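Local coordinates for arginyl-trna synthetase (Thermus thermophilus, PDB 1IQ0), which probably attaches L-arginine to its cognate tRNA(Arg), spending ATP and releasing AMP and diphosphate, at residues A[478-483]-A[571-576]; A[526-531]-A[582-587]; A[533-538]-A[575-580]. All blocks are in the same frame, centred on the assembly; numbering follows the deposited sequence.

Contact 1: residues A[478-483]-A[571-576]; sequences ARAHSI and QSLQRT
L573 meets A480 through a single methyl, its CD2 lying 3.8 Å from A480 CB. The leucine branches off obliquely to the opposing helix, but with CG anti to the backbone N (chi1 172°) its end comes nearer, CD2 resting beside the alanine. Helix 525-544 lies next to this leucine as well, and W539 is among its neighbours there. One residue on, Q574 has its CB directed toward the other helix, and this CB stands 3.9 Å from the same A480 CB. The alanine methyl therefore touches two successive residues of the opposite helix, and the backbones can come close: the CA atoms of A480 and Q574 are 5.7 Å apart. This is an antiparallel-leaning helix pair that closes over an alanine, within the largely helical DALR anticodon-binding domain of a class I synthetase; the axes of the two short segments pass at 8.8 Å, with 138° between their directions. Beyond CB, the chain of Q574 takes a less common course, CG lying between the backbone N and the carbonyl carbon (chi1 78°) and the chain bending again at chi2. That path carries the amide to the edge of the H481 imidazole. There H481 CD2 has Q574 OE1 and Q574 NE2 each at 4.1 Å, with the ring and amide planes perpendicular and OE1 near the plane of the ring. The encounter is packing, since the polar atoms look elsewhere: H481 ND1 pairs with R485, and Q574 OE1 has a weak bond from H477. On the side of the helix turned from A480, T576 OG1 gives a hydrogen bond of 2.8 Å to S572 O, reaching that carbonyl from the face opposite to the one used by T576 N.

Contact 2: residues A[526-531]-A[582-587]; sequences HVLAQY and DLLGIP
L528 sends its CD1 methyl across to the place where helix 562-583 ends in a Schellman motif, with G585 as the C-prime residue at positive phi. CD1 touches two successive leucines, L583 and L584, just ahead of the glycine. It lies 3.6 Å from L584 CD2 and 3.9 Å from L583 CB; the L528 side chain runs at about a right angle to that of L583 and at a slant to that of L584. Nothing polar joins the two segments, and all four touching residues are buried. I135 of helix 120-138, the helix that sets out from the predicted 'HIGH' region, also touches L528 and L583, so that here the anticodon-binding domain abuts a helix of the catalytic domain. A529, next along the helix, adds a flatter surface: L584 CD1 rests 4.0 Å from its CA, almost as far as from its methyl. L584 is able to fork over both neighbours because its CG stands anti to the carbonyl carbon (chi1 -55°), extending the side chain toward the helix. An alanine in place of L584 would take away both methyls, and is likely to leave L528 CD1 and the A529 surface facing a gap. The turn itself is closed by backbone bonds, among them G585 N to D582 O at 2.9 Å.

Contact 3: residues A[533-538]-A[575-580]; sequences LDLAAS and RTLATG
L535 sets its CD2 methyl against two side chains that are adjacent in sequence, T576 and L577, in the helix-to-helix packing of the DALR anticodon-binding domain, where helices 525-544 and 562-583 share a buried face. The two partners are turned differently against it. The T576 side chain lies at about a right angle to that of L535 and offers its methyl, so that T576 CG2 lies 3.6 Å from L535 CD2. L577 slants against L535 instead, and L577 CD2 approaches the same L535 CD2 at 3.7 Å while lying 4.1 Å from L535 CG, the branch point. A single methyl is thus met from two directions, the lines from L535 CD2 to the two partner methyls standing nearly perpendicular. The torsions prepare this fit. L535 holds its CG anti to the backbone N (chi1 -175°), which sends CG outward and, with chi2 near 60°, brings CD2 to the partners. T576 puts its CG2 in the corresponding place, anti to its own backbone N, while its hydroxyl, held by S572 O, leaves that methyl for the leucine. Further helices close the surroundings: L509 of helix 500-509 touches both L535 and T576, and L577 packs on A476 of helix 470-487. Inside helix 562-583, the backbone pairing runs on beneath the contact, with G580 N donating to T576 O at 2.9 Å.

In the fold
Helix 562-583 takes part in all three contacts: it meets helix 470-487 in contact 1 and helix 525-544 in contacts 2 and 3. The centre of contact 3 is about 9 Å from each of the other two centres, which are themselves about 16 Å apart. Direct packing joins neighbours: L573 CD1 of contact 1 lies 3.6 Å from L535 CG of contact 3, and L528 CD1 of contact 2 lies 3.8 Å from G580 O of contact 3. Distances from the chain's centre fall from about 25 Å for contact 1 to 18 Å for contact 3 and 9 Å for contact 2, which reaches the helix leaving the predicted 'HIGH' region.

Contact 1: residues A[478-483]-A[571-576]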
ATOM      1  N   ALA A 478      17.212 -12.110  10.049  1.00 16.51           N
ATOM      2  CA  ALA A 478      17.652 -13.455  10.406  1.00 19.81           C
ATOM      3  C   ALA A 478      18.978 -13.425  11.174  1.00 20.48           C
ATOM      4  O   ALA A 478      19.184 -14.204  12.096  1.00 23.49           O
ATOM      5  CB  ALA A 478      17.785 -14.327   9.141  1.00 17.66           C
ATOM      6  N   ARG A 479      19.871 -12.519  10.794  1.00 22.67           N
ATOM      7  CA  ARG A 479      21.159 -12.392  11.468  1.00 22.80           C
ATOM      8  C   ARG A 479      20.936 -11.959  12.922  1.00 22.36           C
ATOM      9  O   ARG A 479      21.503 -12.538  13.842  1.00 23.42           O
ATOM     10  CB  ARG A 479      22.030 -11.355  10.754  1.00 39.80           C
ATOM     11  CG  ARG A 479      23.463 -11.263  11.273  1.00 44.18           C
ATOM     12  CD  ARG A 479      24.437 -12.001  10.359  1.00 51.79           C
ATOM     13  NE  ARG A 479      25.393 -11.099   9.714  1.00 56.66           N
ATOM     14  CZ  ARG A 479      25.056 -10.063   8.952  1.00 60.30           C
ATOM     15  NH1 ARG A 479      23.776  -9.784   8.729  1.00 64.73           N
ATOM     16  NH2 ARG A 479      25.999  -9.301   8.407  1.00 56.37           N
ATOM     17  N   ALA A 480      20.111 -10.935  13.122  1.00 24.69           N
ATOM     18  CA  ALA A 480      19.827 -10.438  14.465  1.00 23.58           C
ATOM     19  C   ALA A 480      19.163 -11.530  15.298  1.00 25.40           C
ATOM     20  O   ALA A 480      19.517 -11.746  16.457  1.00 25.19           O
ATOM     21  CB  ALA A 480      18.915  -9.213  14.391  1.00 18.17           C
ATOM     22  N   HIS A 481      18.205 -12.222  14.696  1.00 24.79           N
ATOM     23  CA  HIS A 481      17.488 -13.289  15.383  1.00 21.42           C
ATOM     24  C   HIS A 481      18.397 -14.460  15.775  1.00 20.55           C
ATOM     25  O   HIS A 481      18.214 -15.054  16.839  1.00 21.83           O
ATOM     26  CB  HIS A 481      16.335 -13.798  14.506  1.00 23.86           C
ATOM     27  CG  HIS A 481      15.393 -14.716  15.221  1.00 28.50           C
ATOM     28  ND1 HIS A 481      15.658 -16.056  15.419  1.00 31.52           N
ATOM     29  CD2 HIS A 481      14.192 -14.482  15.804  1.00 29.49           C
ATOM     30  CE1 HIS A 481      14.662 -16.606  16.091  1.00 33.26           C
ATOM     31  NE2 HIS A 481      13.761 -15.673  16.338  1.00 33.85           N
ATOM     32  N   SER A 482      19.371 -14.790  14.926  1.00 19.46           N
ATOM     33  CA  SER A 482      20.272 -15.902  15.232  1.00 22.94           C
ATOM     34  C   SER A 482      21.073 -15.621  16.509  1.00 23.13           C
ATOM     35  O   SER A 482      21.364 -16.532  17.278  1.00 27.63           O
ATOM     36  CB  SER A 482      21.231 -16.167  14.063  1.00 29.50           C
ATOM     37  OG  SER A 482      22.205 -15.142  13.966  1.00 40.04           O
ATOM     38  N   ILE A 483      21.420 -14.357  16.729  1.00 23.02           N
ATOM     39  CA  ILE A 483      22.166 -13.951  17.922  1.00 21.77           C
ATOM     40  C   ILE A 483      21.319 -14.200  19.180  1.00 24.35           C
ATOM     41  O   ILE A 483      21.808 -14.734  20.178  1.00 24.16           O
ATOM     42  CB  ILE A 483      22.544 -12.446  17.857  1.00 23.07           C
ATOM     43  CG1 ILE A 483      23.455 -12.190  16.654  1.00 19.98           C
ATOM     44  CG2 ILE A 483      23.224 -12.014  19.162  1.00 23.34           C
ATOM     45  CD1 ILE A 483      23.747 -10.703  16.394  1.00 22.53           C
ATOM     46  N   GLN A 571      17.333  -7.241  19.959  1.00 20.15           N
ATOM     47  CA  GLN A 571      15.957  -7.700  19.989  1.00 20.85           C
ATOM     48  C   GLN A 571      15.029  -6.625  19.429  1.00 23.91           C
ATOM     49  O   GLN A 571      14.131  -6.917  18.638  1.00 25.40           O
ATOM     50  CB  GLN A 571      15.537  -8.048  21.421  1.00 20.33           C
ATOM     51  CG  GLN A 571      14.087  -8.510  21.516  1.00 24.42           C
ATOM     52  CD  GLN A 571      13.699  -8.934  22.915  1.00 28.35           C
ATOM     53  OE1 GLN A 571      13.768  -8.143  23.856  1.00 35.22           O
ATOM     54  NE2 GLN A 571      13.291 -10.188  23.062  1.00 30.30           N
ATOM     55  N   SER A 572      15.244  -5.384  19.848  1.00 19.96           N
ATOM     56  CA  SER A 572      14.420  -4.286  19.355  1.00 21.73           C
ATOM     57  C   SER A 572      14.567  -4.163  17.831  1.00 21.04           C
ATOM     58  O   SER A 572      13.592  -3.903  17.120  1.00 20.32           O
ATOM     59  CB  SER A 572      14.821  -2.973  20.032  1.00 19.46           C
ATOM     60  OG  SER A 572      14.185  -1.866  19.420  1.00 24.89           O
ATOM     61  N   LEU A 573      15.785  -4.348  17.331  1.00 17.62           N
ATOM     62  CA  LEU A 573      16.016  -4.270  15.892  1.00 17.68           C
ATOM     63  C   LEU A 573      15.333  -5.409  15.131  1.00 19.10           C
ATOM     64  O   LEU A 573      14.748  -5.181  14.075  1.00 21.49           O
ATOM     65  CB  LEU A 573      17.511  -4.300  15.558  1.00 14.27           C
ATOM     66  CG  LEU A 573      17.595  -4.422  14.029  1.00 22.02           C
ATOM     67  CD1 LEU A 573      17.977  -3.097  13.418  1.00 18.15           C
ATOM     68  CD2 LEU A 573      18.534  -5.532  13.642  1.00 22.89           C
ATOM     69  N   GLN A 574      15.427  -6.633  15.651  1.00 19.51           N
ATOM     70  CA  GLN A 574      14.809  -7.774  14.985  1.00 21.99           C
ATOM     71  C   GLN A 574      13.288  -7.622  14.982  1.00 21.18           C
ATOM     72  O   GLN A 574      12.632  -7.927  13.992  1.00 22.23           O
ATOM     73  CB  GLN A 574      15.202  -9.086  15.669  1.00 25.96           C
ATOM     74  CG  GLN A 574      14.453  -9.377  16.946  1.00 33.97           C
ATOM     75  CD  GLN A 574      13.382 -10.434  16.775  1.00 35.06           C
ATOM     76  OE1 GLN A 574      12.851 -10.636  15.683  1.00 36.89           O
ATOM     77  NE2 GLN A 574      13.044 -11.104  17.870  1.00 33.74           N
ATOM     78  N   ARG A 575      12.732  -7.161  16.097  1.00 20.41           N
ATOM     79  CA  ARG A 575      11.295  -6.958  16.189  1.00 21.28           C
ATOM     80  C   ARG A 575      10.844  -5.852  15.229  1.00 22.01           C
ATOM     81  O   ARG A 575       9.805  -5.968  14.589  1.00 21.94           O
ATOM     82  CB  ARG A 575      10.898  -6.588  17.619  1.00 28.93           C
ATOM     83  CG  ARG A 575      10.888  -7.756  18.590  1.00 37.50           C
ATOM     84  CD  ARG A 575      10.582  -7.259  19.992  1.00 41.36           C
ATOM     85  NE  ARG A 575      10.440  -8.349  20.953  1.00 48.07           N
ATOM     86  CZ  ARG A 575      10.192  -8.167  22.246  1.00 51.00           C
ATOM     87  NH1 ARG A 575      10.062  -6.938  22.732  1.00 48.19           N
ATOM     88  NH2 ARG A 575      10.064  -9.212  23.053  1.00 49.95           N
ATOM     89  N   THR A 576      11.635  -4.791  15.122  1.00 22.04           N
ATOM     90  CA  THR A 576      11.289  -3.684  14.233  1.00 22.79           C
ATOM     91  C   THR A 576      11.338  -4.110  12.765  1.00 23.99           C
ATOM     92  O   THR A 576      10.479  -3.720  11.970  1.00 21.04           O
ATOM     93  CB  THR A 576      12.230  -2.482  14.459  1.00 23.77           C
ATOM     94  OG1 THR A 576      12.071  -2.014  15.805  1.00 22.39           O
ATOM     95  CG2 THR A 576      11.905  -1.348  13.493  1.00 21.29           C
TER

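Contact 2: residues A[526-531]-A[582-587]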
ATOM      1  N   HIS A 526       6.447   3.290   0.052  1.00 20.20           N
ATOM      2  CA  HIS A 526       7.874   3.360  -0.247  1.00 22.59           C
ATOM      3  C   HIS A 526       8.677   4.047   0.862  1.00 23.70           C
ATOM      4  O   HIS A 526       9.878   3.812   0.995  1.00 24.69           O
ATOM      5  CB  HIS A 526       8.136   4.059  -1.588  1.00 16.70           C
ATOM      6  CG  HIS A 526       7.904   5.536  -1.563  1.00 23.42           C
ATOM      7  ND1 HIS A 526       6.701   6.107  -1.917  1.00 24.86           N
ATOM      8  CD2 HIS A 526       8.723   6.560  -1.227  1.00 22.55           C
ATOM      9  CE1 HIS A 526       6.789   7.420  -1.802  1.00 24.36           C
ATOM     10  NE2 HIS A 526       8.005   7.721  -1.385  1.00 22.95           N
ATOM     11  N   VAL A 527       8.020   4.888   1.657  1.00 22.77           N
ATOM     12  CA  VAL A 527       8.708   5.570   2.749  1.00 19.83           C
ATOM     13  C   VAL A 527       9.076   4.545   3.829  1.00 20.99           C
ATOM     14  O   VAL A 527      10.131   4.635   4.447  1.00 18.25           O
ATOM     15  CB  VAL A 527       7.833   6.694   3.358  1.00 20.69           C
ATOM     16  CG1 VAL A 527       8.480   7.239   4.628  1.00 20.99           C
ATOM     17  CG2 VAL A 527       7.672   7.826   2.338  1.00 20.67           C
ATOM     18  N   LEU A 528       8.216   3.556   4.035  1.00 19.33           N
ATOM     19  CA  LEU A 528       8.494   2.529   5.031  1.00 20.49           C
ATOM     20  C   LEU A 528       9.567   1.609   4.465  1.00 20.12           C
ATOM     21  O   LEU A 528      10.492   1.208   5.165  1.00 21.42           O
ATOM     22  CB  LEU A 528       7.244   1.703   5.329  1.00 24.65           C
ATOM     23  CG  LEU A 528       7.129   1.014   6.697  1.00 27.41           C
ATOM     24  CD1 LEU A 528       6.428  -0.315   6.506  1.00 22.84           C
ATOM     25  CD2 LEU A 528       8.488   0.806   7.344  1.00 23.49           C
ATOM     26  N   ALA A 529       9.424   1.275   3.186  1.00 19.27           N
ATOM     27  CA  ALA A 529      10.370   0.405   2.514  1.00 22.85           C
ATOM     28  C   ALA A 529      11.764   1.001   2.613  1.00 24.24           C
ATOM     29  O   ALA A 529      12.715   0.308   2.956  1.00 24.78           O
ATOM     30  CB  ALA A 529       9.972   0.231   1.047  1.00 20.44           C
ATOM     31  N   GLN A 530      11.876   2.293   2.320  1.00 21.25           N
ATOM     32  CA  GLN A 530      13.161   2.972   2.373  1.00 22.49           C
ATOM     33  C   GLN A 530      13.704   2.985   3.806  1.00 20.56           C
ATOM     34  O   GLN A 530      14.897   2.805   4.021  1.00 20.42           O
ATOM     35  CB  GLN A 530      13.030   4.398   1.836  1.00 26.69           C
ATOM     36  CG  GLN A 530      14.341   5.171   1.766  1.00 34.46           C
ATOM     37  CD  GLN A 530      15.411   4.438   0.970  1.00 39.32           C
ATOM     38  OE1 GLN A 530      15.196   4.063  -0.188  1.00 41.19           O
ATOM     39  NE2 GLN A 530      16.569   4.226   1.591  1.00 39.36           N
ATOM     40  N   TYR A 531      12.832   3.197   4.788  1.00 15.98           N
ATOM     41  CA  TYR A 531      13.283   3.191   6.175  1.00 16.07           C
ATOM     42  C   TYR A 531      13.890   1.832   6.533  1.00 19.60           C
ATOM     43  O   TYR A 531      14.893   1.758   7.247  1.00 20.50           O
ATOM     44  CB  TYR A 531      12.128   3.457   7.148  1.00 18.59           C
ATOM     45  CG  TYR A 531      12.528   3.184   8.584  1.00 16.99           C
ATOM     46  CD1 TYR A 531      13.380   4.056   9.270  1.00 18.02           C
ATOM     47  CD2 TYR A 531      12.119   2.018   9.237  1.00 17.49           C
ATOM     48  CE1 TYR A 531      13.818   3.770  10.574  1.00 16.57           C
ATOM     49  CE2 TYR A 531      12.555   1.722  10.542  1.00 22.09           C
ATOM     50  CZ  TYR A 531      13.406   2.606  11.199  1.00 20.87           C
ATOM     51  OH  TYR A 531      13.849   2.328  12.478  1.00 18.80           O
ATOM     52  N   ASP A 582       6.426  -7.186   7.755  1.00 21.87           N
ATOM     53  CA  ASP A 582       5.058  -7.667   7.748  1.00 22.44           C
ATOM     54  C   ASP A 582       4.077  -6.650   7.159  1.00 24.24           C
ATOM     55  O   ASP A 582       3.122  -7.023   6.481  1.00 23.60           O
ATOM     56  CB  ASP A 582       4.626  -8.024   9.171  1.00 22.41           C
ATOM     57  CG  ASP A 582       3.207  -8.560   9.224  1.00 28.11           C
ATOM     58  OD1 ASP A 582       2.990  -9.691   8.742  1.00 32.00           O
ATOM     59  OD2 ASP A 582       2.314  -7.846   9.740  1.00 26.84           O
ATOM     60  N   LEU A 583       4.315  -5.368   7.417  1.00 19.19           N
ATOM     61  CA  LEU A 583       3.428  -4.328   6.907  1.00 18.45           C
ATOM     62  C   LEU A 583       3.530  -4.186   5.386  1.00 20.59           C
ATOM     63  O   LEU A 583       2.692  -3.549   4.759  1.00 26.24           O
ATOM     64  CB  LEU A 583       3.735  -2.992   7.589  1.00 15.79           C
ATOM     65  CG  LEU A 583       3.532  -2.962   9.106  1.00 15.90           C
ATOM     66  CD1 LEU A 583       3.839  -1.558   9.643  1.00 16.85           C
ATOM     67  CD2 LEU A 583       2.094  -3.365   9.438  1.00 15.78           C
ATOM     68  N   LEU A 584       4.562  -4.784   4.802  1.00 20.95           N
ATOM     69  CA  LEU A 584       4.761  -4.753   3.357  1.00 19.87           C
ATOM     70  C   LEU A 584       4.452  -6.153   2.819  1.00 17.69           C
ATOM     71  O   LEU A 584       4.794  -6.493   1.688  1.00 18.92           O
ATOM     72  CB  LEU A 584       6.207  -4.370   3.021  1.00 19.44           C
ATOM     73  CG  LEU A 584       6.763  -3.062   3.616  1.00 22.61           C
ATOM     74  CD1 LEU A 584       8.178  -2.861   3.084  1.00 18.30           C
ATOM     75  CD2 LEU A 584       5.885  -1.859   3.249  1.00 17.67           C
ATOM     76  N   GLY A 585       3.810  -6.961   3.655  1.00 14.78           N
ATOM     77  CA  GLY A 585       3.442  -8.313   3.261  1.00 17.89           C
ATOM     78  C   GLY A 585       4.614  -9.265   3.090  1.00 22.17           C
ATOM     79  O   GLY A 585       4.493 -10.293   2.428  1.00 19.60           O
ATOM     80  N   ILE A 586       5.745  -8.938   3.705  1.00 21.87           N
ATOM     81  CA  ILE A 586       6.936  -9.763   3.583  1.00 20.72           C
ATOM     82  C   ILE A 586       7.228 -10.588   4.842  1.00 20.84           C
ATOM     83  O   ILE A 586       7.278 -10.057   5.946  1.00 22.11           O
ATOM     84  CB  ILE A 586       8.157  -8.871   3.257  1.00 22.88           C
ATOM     85  CG1 ILE A 586       7.900  -8.128   1.940  1.00 18.43           C
ATOM     86  CG2 ILE A 586       9.426  -9.716   3.176  1.00 23.45           C
ATOM     87  CD1 ILE A 586       8.858  -7.001   1.667  1.00 16.82           C
ATOM     88  N   PRO A 587       7.397 -11.911   4.689  1.00 23.42           N
ATOM     89  CA  PRO A 587       7.687 -12.750   5.854  1.00 22.71           C
ATOM     90  C   PRO A 587       9.128 -12.531   6.342  1.00 21.68           C
ATOM     91  O   PRO A 587       9.986 -12.073   5.585  1.00 20.99           O
ATOM     92  CB  PRO A 587       7.434 -14.160   5.330  1.00 29.80           C
ATOM     93  CG  PRO A 587       7.783 -14.044   3.876  1.00 29.38           C
ATOM     94  CD  PRO A 587       7.153 -12.734   3.493  1.00 31.12           C
TER

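Contact 3: residues A[533-538]-A[575-580]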
ATOM      1  N   LEU A 533      15.372  -0.281   4.552  1.00 21.84           N
ATOM      2  CA  LEU A 533      16.670  -0.433   3.906  1.00 24.06           C
ATOM      3  C   LEU A 533      17.705   0.275   4.774  1.00 27.20           C
ATOM      4  O   LEU A 533      18.772  -0.273   5.055  1.00 28.89           O
ATOM      5  CB  LEU A 533      16.662   0.192   2.506  1.00 20.65           C
ATOM      6  CG  LEU A 533      16.027  -0.647   1.393  1.00 25.29           C
ATOM      7  CD1 LEU A 533      16.043   0.123   0.077  1.00 22.09           C
ATOM      8  CD2 LEU A 533      16.805  -1.948   1.245  1.00 23.73           C
ATOM      9  N   ASP A 534      17.378   1.495   5.201  1.00 26.13           N
ATOM     10  CA  ASP A 534      18.279   2.271   6.042  1.00 24.75           C
ATOM     11  C   ASP A 534      18.559   1.586   7.382  1.00 24.24           C
ATOM     12  O   ASP A 534      19.693   1.578   7.854  1.00 24.52           O
ATOM     13  CB  ASP A 534      17.707   3.669   6.299  1.00 27.71           C
ATOM     14  CG  ASP A 534      17.578   4.497   5.027  1.00 30.33           C
ATOM     15  OD1 ASP A 534      18.326   4.241   4.062  1.00 34.79           O
ATOM     16  OD2 ASP A 534      16.743   5.423   4.997  1.00 34.21           O
ATOM     17  N   LEU A 535      17.527   1.015   7.997  1.00 18.21           N
ATOM     18  CA  LEU A 535      17.707   0.357   9.280  1.00 20.48           C
ATOM     19  C   LEU A 535      18.553  -0.903   9.118  1.00 21.63           C
ATOM     20  O   LEU A 535      19.417  -1.191   9.949  1.00 21.09           O
ATOM     21  CB  LEU A 535      16.358   0.002   9.905  1.00 11.71           C
ATOM     22  CG  LEU A 535      16.468  -0.591  11.319  1.00 14.67           C
ATOM     23  CD1 LEU A 535      17.156   0.419  12.267  1.00 14.23           C
ATOM     24  CD2 LEU A 535      15.083  -0.942  11.829  1.00 13.85           C
ATOM     25  N   ALA A 536      18.308  -1.647   8.045  1.00 23.01           N
ATOM     26  CA  ALA A 536      19.066  -2.859   7.793  1.00 22.33           C
ATOM     27  C   ALA A 536      20.526  -2.493   7.534  1.00 23.23           C
ATOM     28  O   ALA A 536      21.436  -3.221   7.938  1.00 22.62           O
ATOM     29  CB  ALA A 536      18.481  -3.609   6.606  1.00 10.75           C
ATOM     30  N   ALA A 537      20.747  -1.360   6.874  1.00 21.06           N
ATOM     31  CA  ALA A 537      22.104  -0.896   6.584  1.00 20.58           C
ATOM     32  C   ALA A 537      22.796  -0.504   7.889  1.00 19.50           C
ATOM     33  O   ALA A 537      23.989  -0.757   8.077  1.00 21.27           O
ATOM     34  CB  ALA A 537      22.072   0.309   5.631  1.00 16.14           C
ATOM     35  N   SER A 538      22.038   0.136   8.777  1.00 22.70           N
ATOM     36  CA  SER A 538      22.552   0.568  10.074  1.00 25.85           C
ATOM     37  C   SER A 538      22.897  -0.658  10.922  1.00 28.15           C
ATOM     38  O   SER A 538      23.917  -0.687  11.608  1.00 23.12           O
ATOM     39  CB  SER A 538      21.500   1.421  10.787  1.00 24.19           C
ATOM     40  OG  SER A 538      21.942   1.823  12.071  1.00 22.87           O
ATOM     41  N   ARG A 575      12.732  -7.161  16.097  1.00 20.41           N
ATOM     42  CA  ARG A 575      11.295  -6.958  16.189  1.00 21.28           C
ATOM     43  C   ARG A 575      10.844  -5.852  15.229  1.00 22.01           C
ATOM     44  O   ARG A 575       9.805  -5.968  14.589  1.00 21.94           O
ATOM     45  CB  ARG A 575      10.898  -6.588  17.619  1.00 28.93           C
ATOM     46  CG  ARG A 575      10.888  -7.756  18.590  1.00 37.50           C
ATOM     47  CD  ARG A 575      10.582  -7.259  19.992  1.00 41.36           C
ATOM     48  NE  ARG A 575      10.440  -8.349  20.953  1.00 48.07           N
ATOM     49  CZ  ARG A 575      10.192  -8.167  22.246  1.00 51.00           C
ATOM     50  NH1 ARG A 575      10.062  -6.938  22.732  1.00 48.19           N
ATOM     51  NH2 ARG A 575      10.064  -9.212  23.053  1.00 49.95           N
ATOM     52  N   THR A 576      11.635  -4.791  15.122  1.00 22.04           N
ATOM     53  CA  THR A 576      11.289  -3.684  14.233  1.00 22.79           C
ATOM     54  C   THR A 576      11.338  -4.110  12.765  1.00 23.99           C
ATOM     55  O   THR A 576      10.479  -3.720  11.970  1.00 21.04           O
ATOM     56  CB  THR A 576      12.230  -2.482  14.459  1.00 23.77           C
ATOM     57  OG1 THR A 576      12.071  -2.014  15.805  1.00 22.39           O
ATOM     58  CG2 THR A 576      11.905  -1.348  13.493  1.00 21.29           C
ATOM     59  N   LEU A 577      12.338  -4.907  12.401  1.00 21.57           N
ATOM     60  CA  LEU A 577      12.427  -5.372  11.026  1.00 23.25           C
ATOM     61  C   LEU A 577      11.302  -6.368  10.721  1.00 24.03           C
ATOM     62  O   LEU A 577      10.730  -6.343   9.630  1.00 24.44           O
ATOM     63  CB  LEU A 577      13.784  -6.017  10.762  1.00 16.81           C
ATOM     64  CG  LEU A 577      14.976  -5.063  10.751  1.00 17.32           C
ATOM     65  CD1 LEU A 577      16.228  -5.845  10.399  1.00 16.24           C
ATOM     66  CD2 LEU A 577      14.738  -3.932   9.728  1.00 14.73           C
ATOM     67  N   ALA A 578      10.980  -7.231  11.686  1.00 19.32           N
ATOM     68  CA  ALA A 578       9.915  -8.224  11.502  1.00 20.95           C
ATOM     69  C   ALA A 578       8.568  -7.531  11.313  1.00 21.83           C
ATOM     70  O   ALA A 578       7.805  -7.878  10.418  1.00 23.01           O
ATOM     71  CB  ALA A 578       9.845  -9.177  12.714  1.00 14.86           C
ATOM     72  N   THR A 579       8.287  -6.551  12.167  1.00 19.11           N
ATOM     73  CA  THR A 579       7.042  -5.796  12.095  1.00 20.28           C
ATOM     74  C   THR A 579       6.976  -4.988  10.799  1.00 20.85           C
ATOM     75  O   THR A 579       5.976  -5.030  10.086  1.00 22.10           O
ATOM     76  CB  THR A 579       6.910  -4.858  13.314  1.00 22.51           C
ATOM     77  OG1 THR A 579       6.776  -5.656  14.496  1.00 20.67           O
ATOM     78  CG2 THR A 579       5.683  -3.943  13.180  1.00 21.24           C
ATOM     79  N   GLY A 580       8.051  -4.263  10.492  1.00 21.65           N
ATOM     80  CA  GLY A 580       8.091  -3.477   9.269  1.00 21.67           C
ATOM     81  C   GLY A 580       7.882  -4.342   8.034  1.00 21.70           C
ATOM     82  O   GLY A 580       7.070  -4.024   7.169  1.00 21.24           O
TER